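Local coordinates for alpha-glucosidase (Bacteroides thetaiotaomicron, PDB 5XFM), which hydrolyses beta-L-arabinopyranosides and alpha-galactosides as a bifunctional, calcium-containing glycoside hydrolase of family 97, at residues Gln342-Leu347 / Gln393-Lys398; Asn473-Pro478 / Ala581-Gly586. The protein carries 1 engineered substitution. One frame throughout, in Å; residues are numbered along the deposited sequence.

Interaction 1 of 2, residues Gln342-Leu347 / Gln393-Lys398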
ATOM      1  N   GLN A 342     -18.245  26.254 -12.791  1.00 31.15           N
ATOM      2  CA  GLN A 342     -19.459  26.995 -12.449  1.00 32.85           C
ATOM      3  C   GLN A 342     -20.635  26.085 -12.113  1.00 30.12           C
ATOM      4  O   GLN A 342     -21.306  26.278 -11.105  1.00 36.70           O
ATOM      5  CB  GLN A 342     -19.862  27.893 -13.614  1.00 38.21           C
ATOM      6  CG  GLN A 342     -18.929  29.046 -13.879  1.00 47.81           C
ATOM      7  CD  GLN A 342     -18.622  29.177 -15.354  1.00 69.13           C
ATOM      8  OE1 GLN A 342     -18.822  28.234 -16.126  1.00 67.40           O
ATOM      9  NE2 GLN A 342     -18.114  30.336 -15.754  1.00 66.03           N
ATOM     10  N   ARG A 343     -20.870  25.078 -12.949  1.00 33.00           N
ATOM     11  CA  ARG A 343     -21.982  24.154 -12.728  1.00 34.62           C
ATOM     12  C   ARG A 343     -21.664  23.151 -11.634  1.00 32.93           C
ATOM     13  O   ARG A 343     -22.569  22.514 -11.068  1.00 35.01           O
ATOM     14  CB  ARG A 343     -22.367  23.411 -14.008  1.00 34.85           C
ATOM     15  CG  ARG A 343     -22.833  24.302 -15.136  1.00 35.10           C
ATOM     16  CD  ARG A 343     -23.671  23.493 -16.100  1.00 35.34           C
ATOM     17  NE  ARG A 343     -24.893  23.060 -15.423  1.00 37.38           N
ATOM     18  CZ  ARG A 343     -25.728  22.130 -15.878  1.00 40.16           C
ATOM     19  NH1 ARG A 343     -25.468  21.489 -17.011  1.00 34.88           N
ATOM     20  NH2 ARG A 343     -26.815  21.822 -15.182  1.00 36.14           N
ATOM     21  N   MET A 344     -20.372  22.993 -11.359  1.00 34.35           N
ATOM     22  CA  MET A 344     -19.925  22.131 -10.271  1.00 31.06           C
ATOM     23  C   MET A 344     -20.560  22.540  -8.951  1.00 27.45           C
ATOM     24  O   MET A 344     -20.855  21.690  -8.130  1.00 29.49           O
ATOM     25  CB  MET A 344     -18.403  22.157 -10.143  1.00 26.94           C
ATOM     26  CG  MET A 344     -17.858  21.149  -9.143  1.00 25.55           C
ATOM     27  SD  MET A 344     -18.467  19.473  -9.467  1.00 27.58           S
ATOM     28  CE  MET A 344     -17.782  19.159 -11.093  1.00 26.78           C
ATOM     29  N   LYS A 345     -20.795  23.835  -8.767  1.00 29.91           N
ATOM     30  CA  LYS A 345     -21.415  24.348  -7.545  1.00 29.46           C
ATOM     31  C   LYS A 345     -22.852  23.863  -7.376  1.00 28.51           C
ATOM     32  O   LYS A 345     -23.283  23.505  -6.273  1.00 28.93           O
ATOM     33  CB  LYS A 345     -21.375  25.875  -7.549  1.00 31.26           C
ATOM     34  CG  LYS A 345     -22.317  26.543  -6.563  1.00 39.01           C
ATOM     35  CD  LYS A 345     -22.062  28.042  -6.503  1.00 42.72           C
ATOM     36  CE  LYS A 345     -23.228  28.777  -5.863  1.00 48.99           C
ATOM     37  NZ  LYS A 345     -24.419  28.752  -6.760  1.00 52.25           N
ATOM     38  N   SER A 346     -23.593  23.842  -8.475  1.00 30.12           N
ATOM     39  CA  SER A 346     -24.971  23.378  -8.431  1.00 29.69           C
ATOM     40  C   SER A 346     -25.001  21.863  -8.283  1.00 27.86           C
ATOM     41  O   SER A 346     -25.905  21.311  -7.660  1.00 26.73           O
ATOM     42  CB  SER A 346     -25.739  23.826  -9.678  1.00 30.96           C
ATOM     43  OG  SER A 346     -25.257  23.184 -10.844  1.00 37.77           O
ATOM     44  N   LEU A 347     -23.992  21.197  -8.833  1.00 30.54           N
ATOM     45  CA  LEU A 347     -23.864  19.752  -8.656  1.00 33.57           C
ATOM     46  C   LEU A 347     -23.581  19.425  -7.184  1.00 26.44           C
ATOM     47  O   LEU A 347     -24.156  18.490  -6.620  1.00 24.39           O
ATOM     48  CB  LEU A 347     -22.765  19.194  -9.567  1.00 34.31           C
ATOM     49  CG  LEU A 347     -22.963  17.830 -10.239  1.00 34.95           C
ATOM     50  CD1 LEU A 347     -24.395  17.616 -10.728  1.00 20.81           C
ATOM     51  CD2 LEU A 347     -21.986  17.674 -11.397  1.00 35.75           C
ATOM     52  N   GLN A 393     -12.977  24.429  -0.960  1.00 20.62           N
ATOM     53  CA  GLN A 393     -13.463  24.532   0.405  1.00 18.57           C
ATOM     54  C   GLN A 393     -14.692  25.417   0.515  1.00 21.04           C
ATOM     55  O   GLN A 393     -15.632  25.105   1.249  1.00 23.81           O
ATOM     56  CB  GLN A 393     -12.368  25.087   1.310  1.00 22.14           C
ATOM     57  CG  GLN A 393     -12.711  25.042   2.778  1.00 15.23           C
ATOM     58  CD  GLN A 393     -11.616  25.635   3.627  1.00 20.15           C
ATOM     59  OE1 GLN A 393     -10.849  26.478   3.162  1.00 24.00           O
ATOM     60  NE2 GLN A 393     -11.519  25.183   4.870  1.00 11.68           N
ATOM     61  N   SER A 394     -14.680  26.524  -0.217  1.00 17.50           N
ATOM     62  CA  SER A 394     -15.838  27.407  -0.267  1.00 23.82           C
ATOM     63  C   SER A 394     -17.063  26.663  -0.819  1.00 26.62           C
ATOM     64  O   SER A 394     -18.195  26.925  -0.407  1.00 25.45           O
ATOM     65  CB  SER A 394     -15.527  28.649  -1.109  1.00 20.11           C
ATOM     66  OG  SER A 394     -15.602  28.362  -2.495  1.00 25.29           O
ATOM     67  N   LEU A 395     -16.841  25.733  -1.744  1.00 22.12           N
ATOM     68  CA  LEU A 395     -17.945  24.911  -2.234  1.00 19.55           C
ATOM     69  C   LEU A 395     -18.336  23.815  -1.249  1.00 23.48           C
ATOM     70  O   LEU A 395     -19.472  23.353  -1.242  1.00 24.65           O
ATOM     71  CB  LEU A 395     -17.595  24.276  -3.582  1.00 24.43           C
ATOM     72  CG  LEU A 395     -17.669  25.175  -4.813  1.00 24.39           C
ATOM     73  CD1 LEU A 395     -17.911  24.327  -6.049  1.00 21.18           C
ATOM     74  CD2 LEU A 395     -18.769  26.211  -4.645  1.00 21.94           C
ATOM     75  N   GLY A 396     -17.396  23.391  -0.416  1.00 26.00           N
ATOM     76  CA  GLY A 396     -17.672  22.298   0.495  1.00 25.88           C
ATOM     77  C   GLY A 396     -17.327  20.933  -0.083  1.00 22.48           C
ATOM     78  O   GLY A 396     -17.833  19.911   0.382  1.00 25.31           O
ATOM     79  N   VAL A 397     -16.483  20.909  -1.111  1.00 22.16           N
ATOM     80  CA  VAL A 397     -15.957  19.647  -1.622  1.00 21.19           C
ATOM     81  C   VAL A 397     -15.111  19.051  -0.504  1.00 24.80           C
ATOM     82  O   VAL A 397     -14.410  19.778   0.197  1.00 20.16           O
ATOM     83  CB  VAL A 397     -15.119  19.834  -2.916  1.00 26.64           C
ATOM     84  CG1 VAL A 397     -14.521  18.508  -3.381  1.00 18.78           C
ATOM     85  CG2 VAL A 397     -15.974  20.449  -4.024  1.00 24.24           C
ATOM     86  N   LYS A 398     -15.213  17.739  -0.319  1.00 23.89           N
ATOM     87  CA  LYS A 398     -14.606  17.063   0.817  1.00 17.54           C
ATOM     88  C   LYS A 398     -13.340  16.276   0.498  1.00 22.56           C
ATOM     89  O   LYS A 398     -12.653  15.819   1.409  1.00 23.37           O
ATOM     90  CB  LYS A 398     -15.627  16.123   1.459  1.00 22.33           C
ATOM     91  CG  LYS A 398     -16.800  16.835   2.106  1.00 28.38           C
ATOM     92  CD  LYS A 398     -16.291  17.903   3.065  1.00 33.39           C
ATOM     93  CE  LYS A 398     -17.231  18.102   4.231  1.00 32.97           C
ATOM     94  NZ  LYS A 398     -16.555  18.829   5.343  1.00 38.32           N
TER

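Interaction 2 of 2, residues Asn473-Pro478 / Ala581-Gly586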
ATOM      1  N   ASN A 473      -4.124 -11.889  -8.320  1.00 22.72           N
ATOM      2  CA  ASN A 473      -3.678 -10.628  -7.730  1.00 20.53           C
ATOM      3  C   ASN A 473      -4.394 -10.311  -6.415  1.00 23.61           C
ATOM      4  O   ASN A 473      -3.774  -9.811  -5.456  1.00 24.38           O
ATOM      5  CB  ASN A 473      -3.871  -9.483  -8.729  1.00 21.28           C
ATOM      6  CG  ASN A 473      -2.942  -9.595  -9.927  1.00 24.87           C
ATOM      7  OD1 ASN A 473      -3.386  -9.608 -11.083  1.00 22.88           O
ATOM      8  ND2 ASN A 473      -1.642  -9.680  -9.657  1.00 18.07           N
ATOM      9  N   THR A 474      -5.690 -10.621  -6.361  1.00 24.16           N
ATOM     10  CA  THR A 474      -6.454 -10.508  -5.114  1.00 20.92           C
ATOM     11  C   THR A 474      -5.838 -11.386  -4.019  1.00 22.64           C
ATOM     12  O   THR A 474      -5.844 -11.029  -2.843  1.00 22.07           O
ATOM     13  CB  THR A 474      -7.932 -10.887  -5.319  1.00 20.53           C
ATOM     14  OG1 THR A 474      -8.505 -10.038  -6.320  1.00 28.35           O
ATOM     15  CG2 THR A 474      -8.724 -10.725  -4.031  1.00 28.11           C
ATOM     16  N   CYS A 475      -5.298 -12.534  -4.411  1.00 21.80           N
ATOM     17  CA  CYS A 475      -4.662 -13.436  -3.460  1.00 28.20           C
ATOM     18  C   CYS A 475      -3.211 -13.051  -3.241  1.00 26.00           C
ATOM     19  O   CYS A 475      -2.492 -13.720  -2.499  1.00 30.81           O
ATOM     20  CB  CYS A 475      -4.746 -14.891  -3.934  1.00 23.65           C
ATOM     21  SG  CYS A 475      -6.378 -15.633  -3.761  1.00 24.09           S
ATOM     22  N   LEU A 476      -2.765 -11.990  -3.904  1.00 24.83           N
ATOM     23  CA  LEU A 476      -1.447 -11.454  -3.579  1.00 23.29           C
ATOM     24  C   LEU A 476      -1.515 -10.263  -2.614  1.00 26.95           C
ATOM     25  O   LEU A 476      -0.762 -10.212  -1.631  1.00 20.22           O
ATOM     26  CB  LEU A 476      -0.705 -11.047  -4.856  1.00 19.29           C
ATOM     27  CG  LEU A 476      -0.244 -12.198  -5.746  1.00 20.60           C
ATOM     28  CD1 LEU A 476       0.236 -11.670  -7.074  1.00 20.33           C
ATOM     29  CD2 LEU A 476       0.848 -13.019  -5.070  1.00 21.19           C
ATOM     30  N   HIS A 477      -2.442  -9.338  -2.866  1.00 23.84           N
ATOM     31  CA  HIS A 477      -2.443  -8.034  -2.184  1.00 19.49           C
ATOM     32  C   HIS A 477      -2.418  -8.012  -0.649  1.00 23.71           C
ATOM     33  O   HIS A 477      -1.679  -7.216  -0.076  1.00 21.96           O
ATOM     34  CB  HIS A 477      -3.646  -7.226  -2.662  1.00 19.79           C
ATOM     35  CG  HIS A 477      -3.606  -6.934  -4.128  1.00 23.22           C
ATOM     36  ND1 HIS A 477      -2.426  -6.713  -4.802  1.00 23.35           N
ATOM     37  CD2 HIS A 477      -4.589  -6.881  -5.057  1.00 18.24           C
ATOM     38  CE1 HIS A 477      -2.685  -6.513  -6.083  1.00 22.91           C
ATOM     39  NE2 HIS A 477      -3.989  -6.608  -6.262  1.00 25.83           N
ATOM     40  N   PRO A 478      -3.200  -8.876   0.023  1.00 24.11           N
ATOM     41  CA  PRO A 478      -3.132  -8.809   1.485  1.00 22.12           C
ATOM     42  C   PRO A 478      -1.770  -9.205   2.056  1.00 24.28           C
ATOM     43  O   PRO A 478      -1.463  -8.831   3.187  1.00 21.29           O
ATOM     44  CB  PRO A 478      -4.225  -9.787   1.938  1.00 26.14           C
ATOM     45  CG  PRO A 478      -4.589 -10.577   0.737  1.00 30.58           C
ATOM     46  CD  PRO A 478      -4.333  -9.701  -0.431  1.00 27.83           C
ATOM     47  N   ALA A 581     -13.531 -13.138   5.443  1.00 34.03           N
ATOM     48  CA  ALA A 581     -13.613 -13.186   3.996  1.00 28.04           C
ATOM     49  C   ALA A 581     -12.552 -14.124   3.452  1.00 27.72           C
ATOM     50  O   ALA A 581     -11.406 -14.130   3.924  1.00 22.26           O
ATOM     51  CB  ALA A 581     -13.459 -11.797   3.404  1.00 30.04           C
ATOM     52  N   ALA A 582     -12.947 -14.938   2.479  1.00 26.03           N
ATOM     53  CA  ALA A 582     -12.006 -15.854   1.849  1.00 27.65           C
ATOM     54  C   ALA A 582     -12.259 -15.956   0.359  1.00 28.30           C
ATOM     55  O   ALA A 582     -13.408 -15.933  -0.075  1.00 32.64           O
ATOM     56  CB  ALA A 582     -12.084 -17.231   2.497  1.00 28.94           C
ATOM     57  N   VAL A 583     -11.189 -16.037  -0.430  1.00 25.91           N
ATOM     58  CA  VAL A 583     -11.337 -16.340  -1.854  1.00 23.70           C
ATOM     59  C   VAL A 583     -10.302 -17.352  -2.340  1.00 24.19           C
ATOM     60  O   VAL A 583      -9.222 -17.520  -1.734  1.00 24.78           O
ATOM     61  CB  VAL A 583     -11.224 -15.081  -2.753  1.00 26.53           C
ATOM     62  CG1 VAL A 583     -12.320 -14.066  -2.435  1.00 24.93           C
ATOM     63  CG2 VAL A 583      -9.835 -14.465  -2.647  1.00 23.86           C
ATOM     64  N   ASN A 584     -10.646 -18.005  -3.451  1.00 20.83           N
ATOM     65  CA  ASN A 584      -9.822 -19.069  -4.023  1.00 24.01           C
ATOM     66  C   ASN A 584      -9.419 -18.812  -5.478  1.00 23.28           C
ATOM     67  O   ASN A 584     -10.272 -18.733  -6.367  1.00 25.30           O
ATOM     68  CB  ASN A 584     -10.566 -20.406  -3.923  1.00 24.57           C
ATOM     69  CG  ASN A 584      -9.830 -21.547  -4.618  1.00 30.97           C
ATOM     70  OD1 ASN A 584      -8.601 -21.539  -4.746  1.00 30.60           O
ATOM     71  ND2 ASN A 584     -10.589 -22.540  -5.070  1.00 30.26           N
ATOM     72  N   ALA A 585      -8.114 -18.721  -5.722  1.00 23.95           N
ATOM     73  CA  ALA A 585      -7.605 -18.509  -7.075  1.00 27.44           C
ATOM     74  C   ALA A 585      -7.086 -19.800  -7.696  1.00 29.47           C
ATOM     75  O   ALA A 585      -6.550 -19.784  -8.805  1.00 30.11           O
ATOM     76  CB  ALA A 585      -6.504 -17.455  -7.076  1.00 22.07           C
ATOM     77  N   GLY A 586      -7.222 -20.912  -6.983  1.00 26.00           N
ATOM     78  CA  GLY A 586      -6.813 -22.193  -7.533  1.00 35.16           C
ATOM     79  C   GLY A 586      -7.802 -22.634  -8.594  1.00 37.91           C
ATOM     80  O   GLY A 586      -8.847 -22.005  -8.765  1.00 42.19           O
TER

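Interaction 1 of 2, residues Gln342-Leu347 / Gln393-Lys398
Leu395, on the last turn of helix 382-395, reaches across to the backbone and side chain of Lys345 on helix 341-353. Its CB points toward that helix, and with CG set anti to its own carbonyl carbon (chi1 -77°) the branch is carried out to the neighbouring backbone. At the fork the two methyls divide the work. CD1 rests on the backbone, 3.8 Å from Lys345 CA, and also comes within 4.4 Å of Met344 CG. CD2 lies against the start of the lysine chain, 3.9 Å from Lys345 CB and 4.0 Å from Lys345 CG. The two side chains cross at about a right angle, and the leucine's contacts stop at the lysine's CG. Beyond CG the lysine leads away, and its ammonium group makes a long, weak ion pair with Glu349. Lysine suits this edge of the helix pair because its methylenes can pack while its charge stays outside. Met344 turns inward instead, onto Leu358 and Leu360 of strand 357-363, and so ties the helix to the parallel sheet of the TIM-barrel-like domain. Just after Leu395 the helix ends in a Schellman motif with Gly396 as its C-prime residue; the positive phi of Gly396 (91°) suits a residue without CB. Without the two methyls, as with an alanine at Leu395, a gap would probably open between the helices, and Lys345 CA and CB would lose this apolar partner. No hydrogen bond spans the contact: it probably rests on close fit and on partial burial of a small apolar patch at the outer layer of the barrel.

Interaction 2 of 2, residues Asn473-Pro478 / Ala581-Gly586
Cys475 projects its sulfur between two compact apolar side chains of the other segment, a valine and an alanine, and this van der Waals contact forms the centre of the interface. Its SG lies 3.8 Å from Val583 CG2 and equally 3.8 Å from Ala585 CB. Both partners point toward the helix end, while Asn584 between them points away. Placed anti to the cysteine's carbonyl carbon (chi1 -75°), the sulfur is directed at the pair; a cysteine is slim enough to enter here, yet sufficiently apolar to be buried. Thr474 adds its methyl: CG2 stands 4.1 Å from Val583 CG2, the two side chains crossing at about a right angle. The same valine methyl thus serves both neighbours, and Val583 also packs on Phe514 and Leu521.

The segments belong to different parts of the enzyme. Residues 473-478 leave helix 470-474 in the glycoside hydrolase 97 region, a TIM-barrel fold that is probably catalytic, whereas 581-584 end a strand of the antiparallel sheet in the C-terminal region, so the contact lies at the junction of the two.

No hydrogen bond joins the two segments directly, though the backbone of Cys475 bonds to Gly565 of the C-terminal region. Thr474 OG1 bonds back to the carbonyl oxygen of Glu470, which satisfies the buried hydroxyl and leaves the methyl for the interface. Asn473 O accepts from both Leu476 N, at 2.9 Å, and His477 N, at 3.0 Å, holding the turn that follows the helix. On the strand side, Asn584 makes an Asx turn: its OD1 accepts from Gly586 N at 2.7 Å, with the donor standing 52° out of the carbonyl plane. The amide nitrogen ND2 links the carbonyl oxygen of Glu588, just past that turn, to that of Ile632 at the end of strand 627-632.

Interactions 1 and 2 come in series along the chain, the first closing at Lys398 before the second opens at Asn473. Their centres are 39 Å apart and their nearest atoms about 25 Å, so they do not touch. Both draw on the glycoside hydrolase 97 region. Interaction 1 stays inside it, pairing helices 341-353 and 382-395, which lie between successive parallel strands of the barrel. Interaction 2 is nearer the centre of the chain and joins that region to the C-terminal antiparallel sheet through strand 577-584. One contact therefore belongs to the internal build of the barrel, the other to its attachment to a neighbouring domain.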